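Local coordinates for ESX-1 secretion-associated protein EspB (Mycobacterium marinum, PDB 7P0Z) that is exported by the ESX-1 secretion system and assembles as seven copies, probably forming a channel-like structure that takes part in protein transport, at residues K194-H199 with N275-P280; V11-I16 with A81-V86; A28-D33 with N159-S164. One frame throughout, in Å; residues are numbered along the deposited sequence.

Overall arrangement
Contact 1 is the most enclosed of the three, partly buried with two of its six touching residues in the interior, and the only one with a clear hydrogen bond between its segments. Contacts 2 and 3 are surface contacts. Contact 3, centred 16 Å from contact 1, also lays a proline-rich chain on a helix-borne aromatic ring, but without any hydrogen bond between the segments; its helix 149-166 directly precedes helix 181-224 of contact 1, and both contacts touch the third subunit. Contact 2 lies apart, 41 Å between its centre and that of the chain, and joins two pieces of the PE part through a tyrosine face and a valine. Contact 1 stays within the PPE part, whereas contact 3 joins PE to PPE.

Contact 1 of 3, residues K194-H199 with N275-P280; sequences KEWILH and NPPKPP
Trp-196 on helix 181-224 meets Pro-277 and Pro-279 of the proline-rich chain 275-280 in the dense part of this contact. The tryptophan CG lies anti to the backbone N (chi1 -176°), and the indole runs side by side with Pro-279, whose CB sits 3.5 Å above the ring plane, over its centre. Pro-279 CA stands 3.4 Å from the centroid of the five-membered ring, a CH-pi contact over the same flat system. At the ring edge, Trp-196 NE1 donates to Pro-277 O at 2.9 Å. The N-H points almost straight at the oxygen (170°), which lies in the indole plane, although the donor is well above the carbonyl plane. The buried ring thus has its one polar atom satisfied, and the in-plane bond and the CH-pi packing together limit its tilt. Pro-280 CD adds a contact of 3.6 Å with Trp-196 CB.

The outer side is looser. His-199, partly exposed, meets the Pro-277 ring obliquely, CE1 to CD at 3.4 Å, and Lys-278 leaves the backbone on the side away from the helix and packs on Asp-191 of the second subunit. From Pro-276 to Pro-280 all five residues keep phi near -70° and an extended psi: a left-handed polyproline II segment lying alongside an alpha helix, packed on a tryptophan ring.

Contact 2 of 3, residues V11-I16 with A81-V86; sequences VDQQEI and AAYGEV
Val-11 and Tyr-83 supply the apolar part of this contact. Their side chains cross at about a right angle, and Val-11 CG1, anti to the backbone N (chi1 -171°), is thereby placed 3.6 Å above the phenol plane, over its centre. Measured to the ring centroid the distance is 3.7 Å, only 13° off the normal, so this is a CH-pi contact over the face. The other methyl, CG2, lies on the same face toward the rim, 3.8 Å from Tyr-83 CE1. Ile-16, in the first turn of helix 13-23, adds a more distant touch, CD1 to Tyr-83 CE2 at 4.4 Å.

The polar and mixed contacts belong to Gln-13. Its chain, extended beyond CG, slides past Tyr-83 in the opposite direction, the amide and phenol planes 43° apart. The amide reaches the backbone past the ring: Gln-13 OE1 is 2.9 Å from Gly-84 N and 3.3 Å from Tyr-83 CB. The other amide branch, NE2, packs against a methyl, 3.8 Å from Val-86 CG2.

Beyond the two segments, Tyr-83 OH is hydrogen-bonded to NE1 of Trp-178, and Ile-16 packs on the same indole. Trp-178 begins a Trp-x-Gly sequence, and Tyr-83 fits the start of the YxxxD/E pattern, an arrangement consistent with the composite secretion signal proposed for ESX substrates. The chemistry implies that segment 11-16 probably helps to hold this tyrosine: valine shields one ring face while the hydroxyl at its far end is bonded to the tryptophan.

Contact 3 of 3, residues A28-D33 with N159-S164; sequences ATPPTD and NNFNLS
Phe-161 and Ser-164 of helix 149-166 meet Pro-30 and Ala-28 of the extended chain 28-33, a loop of the PE part running alongside a helix of the PPE part, roughly antiparallel to it, in the elongated, fused PE-PPE helical bundle of EspB.

Phe-161, the first helix residue to take part, carries most of the contact. Its CG is anti to the backbone N (chi1 -167°), and beyond CG the ring lies side by side with Pro-30. Pro-30 CA is 3.4 Å above the ring plane, offset toward the rim, and its line to the centroid is 27° off the normal, a CH-pi contact over the face. At the edge, near the ring plane, Ala-28 O approaches CE1 of Phe-161 to 3.3 Å. Pro-31 crosses the phenylalanine at about a right angle, its CD 4.1 Å from Phe-161 CB. The ring also packs on Leu-62 of helix 42-81 and Ser-204 of helix 181-224, so it sits where this loop and three helices converge.

Leu-163 turns elsewhere, packing on Glu-49 of the third subunit. One residue on, Ser-164 places its hydroxyl back over the helix (chi1 62°), OG lying 3.1 Å from both Asn-160 O and Phe-161 O, while the methyl of Ala-28 approaches from the loop, CB 3.3 Å from Ser-164 OG.

Contact 1 of 3, residues K194-H199 with N275-P280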
ATOM      1  N   LYS A 194      11.566  23.546  18.183  1.00 39.92           N
ATOM      2  CA  LYS A 194      11.267  23.985  16.835  1.00 39.92           C
ATOM      3  C   LYS A 194      10.400  22.965  16.115  1.00 39.92           C
ATOM      4  O   LYS A 194       9.440  23.326  15.426  1.00 39.92           O
ATOM      5  CB  LYS A 194      12.578  24.210  16.094  1.00 39.92           C
ATOM      6  CG  LYS A 194      12.503  24.902  14.762  1.00 39.92           C
ATOM      7  CD  LYS A 194      12.258  23.923  13.676  1.00 39.92           C
ATOM      8  CE  LYS A 194      13.354  22.926  13.644  1.00 39.92           C
ATOM      9  NZ  LYS A 194      13.155  21.963  12.552  1.00 39.92           N
ATOM     10  N   GLU A 195      10.728  21.687  16.256  1.00 40.01           N
ATOM     11  CA  GLU A 195       9.927  20.653  15.621  1.00 40.01           C
ATOM     12  C   GLU A 195       8.507  20.660  16.142  1.00 40.01           C
ATOM     13  O   GLU A 195       7.550  20.525  15.377  1.00 40.01           O
ATOM     14  CB  GLU A 195      10.548  19.294  15.856  1.00 40.01           C
ATOM     15  CG  GLU A 195      11.772  19.109  15.078  1.00 40.01           C
ATOM     16  CD  GLU A 195      11.482  18.982  13.620  1.00 40.01           C
ATOM     17  OE1 GLU A 195      10.426  18.420  13.273  1.00 40.01           O
ATOM     18  OE2 GLU A 195      12.304  19.443  12.814  1.00 40.01           O
ATOM     19  N   TRP A 196       8.353  20.808  17.446  1.00 38.79           N
ATOM     20  CA  TRP A 196       7.018  20.846  18.008  1.00 38.79           C
ATOM     21  C   TRP A 196       6.243  22.054  17.508  1.00 38.79           C
ATOM     22  O   TRP A 196       5.046  21.960  17.233  1.00 38.79           O
ATOM     23  CB  TRP A 196       7.100  20.846  19.520  1.00 38.79           C
ATOM     24  CG  TRP A 196       5.791  20.791  20.143  1.00 38.79           C
ATOM     25  CD1 TRP A 196       5.005  19.703  20.291  1.00 38.79           C
ATOM     26  CD2 TRP A 196       5.075  21.882  20.688  1.00 38.79           C
ATOM     27  NE1 TRP A 196       3.842  20.043  20.910  1.00 38.79           N
ATOM     28  CE2 TRP A 196       3.860  21.382  21.166  1.00 38.79           C
ATOM     29  CE3 TRP A 196       5.346  23.240  20.821  1.00 38.79           C
ATOM     30  CZ2 TRP A 196       2.920  22.186  21.775  1.00 38.79           C
ATOM     31  CZ3 TRP A 196       4.415  24.035  21.419  1.00 38.79           C
ATOM     32  CH2 TRP A 196       3.209  23.509  21.889  1.00 38.79           C
ATOM     33  N   ILE A 197       6.903  23.197  17.395  1.00 38.68           N
ATOM     34  CA  ILE A 197       6.237  24.393  16.904  1.00 38.68           C
ATOM     35  C   ILE A 197       5.781  24.203  15.464  1.00 38.68           C
ATOM     36  O   ILE A 197       4.690  24.627  15.086  1.00 38.68           O
ATOM     37  CB  ILE A 197       7.162  25.613  17.059  1.00 38.68           C
ATOM     38  CG1 ILE A 197       7.273  26.000  18.521  1.00 38.68           C
ATOM     39  CG2 ILE A 197       6.664  26.787  16.254  1.00 38.68           C
ATOM     40  CD1 ILE A 197       6.058  26.634  19.054  1.00 38.68           C
ATOM     41  N   LEU A 198       6.608  23.580  14.638  1.00 38.88           N
ATOM     42  CA  LEU A 198       6.199  23.343  13.261  1.00 38.88           C
ATOM     43  C   LEU A 198       5.022  22.385  13.191  1.00 38.88           C
ATOM     44  O   LEU A 198       4.106  22.574  12.388  1.00 38.88           O
ATOM     45  CB  LEU A 198       7.373  22.820  12.454  1.00 38.88           C
ATOM     46  CG  LEU A 198       8.352  23.936  12.130  1.00 38.88           C
ATOM     47  CD1 LEU A 198       9.358  23.478  11.139  1.00 38.88           C
ATOM     48  CD2 LEU A 198       7.611  25.121  11.595  1.00 38.88           C
ATOM     49  N   HIS A 199       5.017  21.364  14.037  1.00 38.80           N
ATOM     50  CA  HIS A 199       3.867  20.477  14.089  1.00 38.80           C
ATOM     51  C   HIS A 199       2.613  21.225  14.526  1.00 38.80           C
ATOM     52  O   HIS A 199       1.518  20.977  14.011  1.00 38.80           O
ATOM     53  CB  HIS A 199       4.161  19.305  15.015  1.00 38.80           C
ATOM     54  CG  HIS A 199       3.141  18.221  14.945  1.00 38.80           C
ATOM     55  ND1 HIS A 199       2.059  18.164  15.791  1.00 38.80           N
ATOM     56  CD2 HIS A 199       3.012  17.175  14.101  1.00 38.80           C
ATOM     57  CE1 HIS A 199       1.315  17.121  15.484  1.00 38.80           C
ATOM     58  NE2 HIS A 199       1.874  16.503  14.463  1.00 38.80           N
ATOM     59  N   ASN A 275      -5.923  16.329  17.901  1.00 39.13           N
ATOM     60  CA  ASN A 275      -5.255  16.237  19.190  1.00 39.13           C
ATOM     61  C   ASN A 275      -3.795  16.623  19.073  1.00 39.13           C
ATOM     62  O   ASN A 275      -3.016  15.955  18.388  1.00 39.13           O
ATOM     63  CB  ASN A 275      -5.375  14.872  19.857  1.00 39.13           C
ATOM     64  CG  ASN A 275      -4.875  13.766  19.031  1.00 39.13           C
ATOM     65  OD1 ASN A 275      -4.577  13.930  17.859  1.00 39.13           O
ATOM     66  ND2 ASN A 275      -4.662  12.633  19.669  1.00 39.13           N
ATOM     67  N   PRO A 276      -3.395  17.686  19.744  1.00 38.93           N
ATOM     68  CA  PRO A 276      -2.016  18.135  19.680  1.00 38.93           C
ATOM     69  C   PRO A 276      -1.127  17.267  20.542  1.00 38.93           C
ATOM     70  O   PRO A 276      -1.515  16.887  21.651  1.00 38.93           O
ATOM     71  CB  PRO A 276      -2.088  19.559  20.240  1.00 38.93           C
ATOM     72  CG  PRO A 276      -3.531  19.854  20.392  1.00 38.93           C
ATOM     73  CD  PRO A 276      -4.228  18.583  20.546  1.00 38.93           C
ATOM     74  N   PRO A 277       0.061  16.931  20.076  1.00 38.58           N
ATOM     75  CA  PRO A 277       1.025  16.276  20.957  1.00 38.58           C
ATOM     76  C   PRO A 277       1.528  17.261  21.985  1.00 38.58           C
ATOM     77  O   PRO A 277       1.583  18.464  21.749  1.00 38.58           O
ATOM     78  CB  PRO A 277       2.135  15.850  20.005  1.00 38.58           C
ATOM     79  CG  PRO A 277       2.075  16.852  18.934  1.00 38.58           C
ATOM     80  CD  PRO A 277       0.657  17.292  18.788  1.00 38.58           C
ATOM     81  N   LYS A 278       1.879  16.754  23.145  1.00 39.05           N
ATOM     82  CA  LYS A 278       2.445  17.640  24.130  1.00 39.05           C
ATOM     83  C   LYS A 278       3.870  17.986  23.727  1.00 39.05           C
ATOM     84  O   LYS A 278       4.535  17.213  23.040  1.00 39.05           O
ATOM     85  CB  LYS A 278       2.440  17.013  25.506  1.00 39.05           C
ATOM     86  CG  LYS A 278       3.274  15.800  25.617  1.00 39.05           C
ATOM     87  CD  LYS A 278       3.154  15.296  27.013  1.00 39.05           C
ATOM     88  CE  LYS A 278       3.723  16.308  27.971  1.00 39.05           C
ATOM     89  NZ  LYS A 278       3.643  15.884  29.377  1.00 39.05           N
ATOM     90  N   PRO A 279       4.344  19.164  24.105  1.00 38.63           N
ATOM     91  CA  PRO A 279       5.677  19.566  23.702  1.00 38.63           C
ATOM     92  C   PRO A 279       6.729  18.716  24.385  1.00 38.63           C
ATOM     93  O   PRO A 279       6.544  18.278  25.530  1.00 38.63           O
ATOM     94  CB  PRO A 279       5.750  21.033  24.152  1.00 38.63           C
ATOM     95  CG  PRO A 279       4.717  21.156  25.202  1.00 38.63           C
ATOM     96  CD  PRO A 279       3.637  20.221  24.835  1.00 38.63           C
ATOM     97  N   PRO A 280       7.846  18.454  23.723  1.00 38.52           N
ATOM     98  CA  PRO A 280       8.925  17.710  24.372  1.00 38.52           C
ATOM     99  C   PRO A 280       9.435  18.460  25.584  1.00 38.52           C
ATOM    100  O   PRO A 280       9.408  19.685  25.639  1.00 38.52           O
ATOM    101  CB  PRO A 280       9.993  17.615  23.287  1.00 38.52           C
ATOM    102  CG  PRO A 280       9.732  18.744  22.423  1.00 38.52           C
ATOM    103  CD  PRO A 280       8.258  18.979  22.419  1.00 38.52           C
TER

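Contact 2 of 3, residues V11-I16 with A81-V86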
ATOM      1  N   VAL A  11      34.331  32.570  26.175  1.00 51.01           N
ATOM      2  CA  VAL A  11      32.934  32.166  26.088  1.00 51.01           C
ATOM      3  C   VAL A  11      32.076  33.404  26.237  1.00 51.01           C
ATOM      4  O   VAL A  11      32.208  34.142  27.218  1.00 51.01           O
ATOM      5  CB  VAL A  11      32.563  31.126  27.155  1.00 51.01           C
ATOM      6  CG1 VAL A  11      31.186  30.598  26.882  1.00 51.01           C
ATOM      7  CG2 VAL A  11      33.539  29.999  27.135  1.00 51.01           C
ATOM      8  N   ASP A  12      31.175  33.609  25.281  1.00 48.05           N
ATOM      9  CA  ASP A  12      30.292  34.766  25.290  1.00 48.05           C
ATOM     10  C   ASP A  12      29.021  34.435  26.051  1.00 48.05           C
ATOM     11  O   ASP A  12      28.042  33.963  25.492  1.00 48.05           O
ATOM     12  CB  ASP A  12      29.974  35.211  23.881  1.00 48.05           C
ATOM     13  CG  ASP A  12      29.506  36.612  23.844  1.00 48.05           C
ATOM     14  OD1 ASP A  12      29.709  37.306  24.855  1.00 48.05           O
ATOM     15  OD2 ASP A  12      28.922  37.024  22.830  1.00 48.05           O
ATOM     16  N   GLN A  13      29.041  34.715  27.350  1.00 46.70           N
ATOM     17  CA  GLN A  13      27.842  34.602  28.160  1.00 46.70           C
ATOM     18  C   GLN A  13      26.740  35.520  27.679  1.00 46.70           C
ATOM     19  O   GLN A  13      25.558  35.197  27.828  1.00 46.70           O
ATOM     20  CB  GLN A  13      28.165  34.934  29.604  1.00 46.70           C
ATOM     21  CG  GLN A  13      28.995  33.918  30.274  1.00 46.70           C
ATOM     22  CD  GLN A  13      29.064  34.169  31.731  1.00 46.70           C
ATOM     23  OE1 GLN A  13      30.135  34.238  32.305  1.00 46.70           O
ATOM     24  NE2 GLN A  13      27.917  34.342  32.345  1.00 46.70           N
ATOM     25  N   GLN A  14      27.095  36.682  27.148  1.00 44.84           N
ATOM     26  CA  GLN A  14      26.066  37.627  26.761  1.00 44.84           C
ATOM     27  C   GLN A  14      25.240  37.093  25.605  1.00 44.84           C
ATOM     28  O   GLN A  14      24.032  37.326  25.544  1.00 44.84           O
ATOM     29  CB  GLN A  14      26.687  38.971  26.415  1.00 44.84           C
ATOM     30  CG  GLN A  14      25.717  40.121  26.454  1.00 44.84           C
ATOM     31  CD  GLN A  14      24.885  40.159  27.707  1.00 44.84           C
ATOM     32  OE1 GLN A  14      25.383  39.999  28.810  1.00 44.84           O
ATOM     33  NE2 GLN A  14      23.604  40.379  27.540  1.00 44.84           N
ATOM     34  N   GLU A  15      25.869  36.362  24.686  1.00 44.26           N
ATOM     35  CA  GLU A  15      25.107  35.723  23.629  1.00 44.26           C
ATOM     36  C   GLU A  15      24.093  34.750  24.203  1.00 44.26           C
ATOM     37  O   GLU A  15      22.934  34.727  23.782  1.00 44.26           O
ATOM     38  CB  GLU A  15      26.032  34.998  22.664  1.00 44.26           C
ATOM     39  CG  GLU A  15      25.292  34.466  21.458  1.00 44.26           C
ATOM     40  CD  GLU A  15      25.890  33.212  20.877  1.00 44.26           C
ATOM     41  OE1 GLU A  15      25.723  32.137  21.471  1.00 44.26           O
ATOM     42  OE2 GLU A  15      26.503  33.290  19.804  1.00 44.26           O
ATOM     43  N   ILE A  16      24.503  33.953  25.178  1.00 43.63           N
ATOM     44  CA  ILE A  16      23.585  32.991  25.761  1.00 43.63           C
ATOM     45  C   ILE A  16      22.436  33.693  26.467  1.00 43.63           C
ATOM     46  O   ILE A  16      21.282  33.287  26.340  1.00 43.63           O
ATOM     47  CB  ILE A  16      24.339  32.036  26.699  1.00 43.63           C
ATOM     48  CG1 ILE A  16      25.578  31.502  26.008  1.00 43.63           C
ATOM     49  CG2 ILE A  16      23.461  30.891  27.125  1.00 43.63           C
ATOM     50  CD1 ILE A  16      26.360  30.568  26.847  1.00 43.63           C
ATOM     51  N   ALA A  81      25.476  30.841  33.649  1.00 43.81           N
ATOM     52  CA  ALA A  81      26.101  31.028  34.942  1.00 43.81           C
ATOM     53  C   ALA A  81      27.212  30.032  35.192  1.00 43.81           C
ATOM     54  O   ALA A  81      27.992  30.224  36.122  1.00 43.81           O
ATOM     55  CB  ALA A  81      25.071  30.917  36.050  1.00 43.81           C
ATOM     56  N   ALA A  82      27.311  28.983  34.390  1.00 43.66           N
ATOM     57  CA  ALA A  82      28.440  28.077  34.538  1.00 43.66           C
ATOM     58  C   ALA A  82      29.793  28.733  34.283  1.00 43.66           C
ATOM     59  O   ALA A  82      30.815  28.128  34.594  1.00 43.66           O
ATOM     60  CB  ALA A  82      28.303  26.894  33.599  1.00 43.66           C
ATOM     61  N   TYR A  83      29.848  29.918  33.691  1.00 46.47           N
ATOM     62  CA  TYR A  83      31.132  30.527  33.379  1.00 46.47           C
ATOM     63  C   TYR A  83      31.565  31.555  34.411  1.00 46.47           C
ATOM     64  O   TYR A  83      32.601  31.389  35.049  1.00 46.47           O
ATOM     65  CB  TYR A  83      31.094  31.142  31.986  1.00 46.47           C
ATOM     66  CG  TYR A  83      30.818  30.083  31.001  1.00 46.47           C
ATOM     67  CD1 TYR A  83      31.799  29.194  30.648  1.00 46.47           C
ATOM     68  CD2 TYR A  83      29.555  29.899  30.492  1.00 46.47           C
ATOM     69  CE1 TYR A  83      31.552  28.195  29.784  1.00 46.47           C
ATOM     70  CE2 TYR A  83      29.296  28.894  29.621  1.00 46.47           C
ATOM     71  CZ  TYR A  83      30.294  28.046  29.267  1.00 46.47           C
ATOM     72  OH  TYR A  83      30.039  27.031  28.389  1.00 46.47           O
ATOM     73  N   GLY A  84      30.784  32.598  34.614  1.00 51.16           N
ATOM     74  CA  GLY A  84      31.192  33.581  35.588  1.00 51.16           C
ATOM     75  C   GLY A  84      29.986  34.150  36.289  1.00 51.16           C
ATOM     76  O   GLY A  84      28.847  33.781  36.006  1.00 51.16           O
ATOM     77  N   GLU A  85      30.253  35.051  37.225  1.00 57.81           N
ATOM     78  CA  GLU A  85      29.178  35.723  37.936  1.00 57.81           C
ATOM     79  C   GLU A  85      28.322  36.480  36.933  1.00 57.81           C
ATOM     80  O   GLU A  85      28.811  36.970  35.914  1.00 57.81           O
ATOM     81  CB  GLU A  85      29.759  36.687  38.963  1.00 57.81           C
ATOM     82  CG  GLU A  85      30.236  37.973  38.325  1.00 57.81           C
ATOM     83  CD  GLU A  85      31.597  37.854  37.686  1.00 57.81           C
ATOM     84  OE1 GLU A  85      32.104  36.717  37.542  1.00 57.81           O
ATOM     85  OE2 GLU A  85      32.150  38.902  37.290  1.00 57.81           O
ATOM     86  N   VAL A  86      27.028  36.544  37.198  1.00 58.00           N
ATOM     87  CA  VAL A  86      26.147  37.282  36.306  1.00 58.00           C
ATOM     88  C   VAL A  86      25.645  38.532  37.010  1.00 58.00           C
ATOM     89  O   VAL A  86      24.739  38.463  37.840  1.00 58.00           O
ATOM     90  CB  VAL A  86      24.967  36.402  35.808  1.00 58.00           C
ATOM     91  CG1 VAL A  86      24.089  37.170  34.851  1.00 58.00           C
ATOM     92  CG2 VAL A  86      25.486  35.146  35.143  1.00 58.00           C
TER

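Contact 3 of 3, residues A28-D33 with N159-S164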
ATOM      1  N   ALA A  28       3.109  34.560  18.721  1.00 37.89           N
ATOM      2  CA  ALA A  28       1.852  35.122  18.265  1.00 37.89           C
ATOM      3  C   ALA A  28       0.713  34.646  19.147  1.00 37.89           C
ATOM      4  O   ALA A  28       0.748  33.556  19.706  1.00 37.89           O
ATOM      5  CB  ALA A  28       1.602  34.725  16.821  1.00 37.89           C
ATOM      6  N   THR A  29      -0.269  35.478  19.296  1.00 37.13           N
ATOM      7  CA  THR A  29      -1.451  35.079  20.036  1.00 37.13           C
ATOM      8  C   THR A  29      -2.403  34.340  19.113  1.00 37.13           C
ATOM      9  O   THR A  29      -2.698  34.826  18.024  1.00 37.13           O
ATOM     10  CB  THR A  29      -2.148  36.279  20.622  1.00 37.13           C
ATOM     11  OG1 THR A  29      -1.171  37.168  21.143  1.00 37.13           O
ATOM     12  CG2 THR A  29      -3.008  35.850  21.732  1.00 37.13           C
ATOM     13  N   PRO A  30      -2.878  33.166  19.496  1.00 36.86           N
ATOM     14  CA  PRO A  30      -3.815  32.433  18.653  1.00 36.86           C
ATOM     15  C   PRO A  30      -5.162  33.126  18.600  1.00 36.86           C
ATOM     16  O   PRO A  30      -5.502  33.906  19.496  1.00 36.86           O
ATOM     17  CB  PRO A  30      -3.910  31.072  19.350  1.00 36.86           C
ATOM     18  CG  PRO A  30      -3.549  31.352  20.740  1.00 36.86           C
ATOM     19  CD  PRO A  30      -2.550  32.436  20.723  1.00 36.86           C
ATOM     20  N   PRO A  31      -5.957  32.871  17.571  1.00 37.62           N
ATOM     21  CA  PRO A  31      -7.291  33.473  17.509  1.00 37.62           C
ATOM     22  C   PRO A  31      -8.197  32.907  18.579  1.00 37.62           C
ATOM     23  O   PRO A  31      -8.021  31.783  19.040  1.00 37.62           O
ATOM     24  CB  PRO A  31      -7.792  33.093  16.116  1.00 37.62           C
ATOM     25  CG  PRO A  31      -6.844  32.108  15.586  1.00 37.62           C
ATOM     26  CD  PRO A  31      -5.791  31.808  16.572  1.00 37.62           C
ATOM     27  N   THR A  32      -9.179  33.697  18.974  1.00 38.23           N
ATOM     28  CA  THR A  32     -10.117  33.266  19.989  1.00 38.23           C
ATOM     29  C   THR A  32     -11.556  33.283  19.531  1.00 38.23           C
ATOM     30  O   THR A  32     -12.446  33.079  20.351  1.00 38.23           O
ATOM     31  CB  THR A  32     -10.002  34.131  21.246  1.00 38.23           C
ATOM     32  OG1 THR A  32     -10.270  35.492  20.910  1.00 38.23           O
ATOM     33  CG2 THR A  32      -8.641  34.028  21.821  1.00 38.23           C
ATOM     34  N   ASP A  33     -11.822  33.524  18.264  1.00 39.70           N
ATOM     35  CA  ASP A  33     -13.201  33.636  17.847  1.00 39.70           C
ATOM     36  C   ASP A  33     -13.839  32.266  17.730  1.00 39.70           C
ATOM     37  O   ASP A  33     -13.183  31.276  17.430  1.00 39.70           O
ATOM     38  CB  ASP A  33     -13.292  34.364  16.527  1.00 39.70           C
ATOM     39  CG  ASP A  33     -12.736  33.570  15.417  1.00 39.70           C
ATOM     40  OD1 ASP A  33     -11.516  33.343  15.421  1.00 39.70           O
ATOM     41  OD2 ASP A  33     -13.509  33.161  14.537  1.00 39.70           O
ATOM     42  N   ASN A 159      -5.212  30.452   9.743  1.00 38.92           N
ATOM     43  CA  ASN A 159      -4.143  30.506   8.755  1.00 38.92           C
ATOM     44  C   ASN A 159      -3.112  31.565   9.101  1.00 38.92           C
ATOM     45  O   ASN A 159      -1.905  31.345   8.937  1.00 38.92           O
ATOM     46  CB  ASN A 159      -4.708  30.761   7.371  1.00 38.92           C
ATOM     47  CG  ASN A 159      -4.779  29.530   6.554  1.00 38.92           C
ATOM     48  OD1 ASN A 159      -3.838  28.753   6.517  1.00 38.92           O
ATOM     49  ND2 ASN A 159      -5.889  29.335   5.874  1.00 38.92           N
ATOM     50  N   ASN A 160      -3.562  32.723   9.566  1.00 38.81           N
ATOM     51  CA  ASN A 160      -2.612  33.727  10.005  1.00 38.81           C
ATOM     52  C   ASN A 160      -1.755  33.189  11.129  1.00 38.81           C
ATOM     53  O   ASN A 160      -0.547  33.418  11.154  1.00 38.81           O
ATOM     54  CB  ASN A 160      -3.327  34.989  10.453  1.00 38.81           C
ATOM     55  CG  ASN A 160      -3.931  35.731   9.322  1.00 38.81           C
ATOM     56  OD1 ASN A 160      -3.513  35.597   8.184  1.00 38.81           O
ATOM     57  ND2 ASN A 160      -4.935  36.527   9.621  1.00 38.81           N
ATOM     58  N   PHE A 161      -2.364  32.471  12.065  1.00 38.09           N
ATOM     59  CA  PHE A 161      -1.589  31.912  13.158  1.00 38.09           C
ATOM     60  C   PHE A 161      -0.574  30.888  12.667  1.00 38.09           C
ATOM     61  O   PHE A 161       0.563  30.865  13.138  1.00 38.09           O
ATOM     62  CB  PHE A 161      -2.508  31.292  14.201  1.00 38.09           C
ATOM     63  CG  PHE A 161      -1.812  30.991  15.472  1.00 38.09           C
ATOM     64  CD1 PHE A 161      -1.311  32.010  16.248  1.00 38.09           C
ATOM     65  CD2 PHE A 161      -1.574  29.688  15.850  1.00 38.09           C
ATOM     66  CE1 PHE A 161      -0.637  31.736  17.395  1.00 38.09           C
ATOM     67  CE2 PHE A 161      -0.899  29.416  17.003  1.00 38.09           C
ATOM     68  CZ  PHE A 161      -0.431  30.440  17.776  1.00 38.09           C
ATOM     69  N   ASN A 162      -0.986  30.005  11.765  1.00 38.73           N
ATOM     70  CA  ASN A 162      -0.066  29.106  11.076  1.00 38.73           C
ATOM     71  C   ASN A 162       1.171  29.838  10.569  1.00 38.73           C
ATOM     72  O   ASN A 162       2.312  29.478  10.883  1.00 38.73           O
ATOM     73  CB  ASN A 162      -0.804  28.455   9.916  1.00 38.73           C
ATOM     74  CG  ASN A 162       0.068  27.569   9.086  1.00 38.73           C
ATOM     75  OD1 ASN A 162       1.103  27.104   9.519  1.00 38.73           O
ATOM     76  ND2 ASN A 162      -0.304  27.410   7.840  1.00 38.73           N
ATOM     77  N   LEU A 163       0.953  30.872   9.766  1.00 39.48           N
ATOM     78  CA  LEU A 163       2.082  31.573   9.181  1.00 39.48           C
ATOM     79  C   LEU A 163       2.930  32.255  10.239  1.00 39.48           C
ATOM     80  O   LEU A 163       4.161  32.252  10.157  1.00 39.48           O
ATOM     81  CB  LEU A 163       1.597  32.584   8.157  1.00 39.48           C
ATOM     82  CG  LEU A 163       0.911  31.947   6.964  1.00 39.48           C
ATOM     83  CD1 LEU A 163       0.540  33.019   5.978  1.00 39.48           C
ATOM     84  CD2 LEU A 163       1.813  30.920   6.317  1.00 39.48           C
ATOM     85  N   SER A 164       2.298  32.852  11.237  1.00 39.12           N
ATOM     86  CA  SER A 164       3.078  33.592  12.206  1.00 39.12           C
ATOM     87  C   SER A 164       3.863  32.665  13.124  1.00 39.12           C
ATOM     88  O   SER A 164       4.926  33.047  13.612  1.00 39.12           O
ATOM     89  CB  SER A 164       2.178  34.535  12.981  1.00 39.12           C
ATOM     90  OG  SER A 164       1.214  33.827  13.696  1.00 39.12           O
TER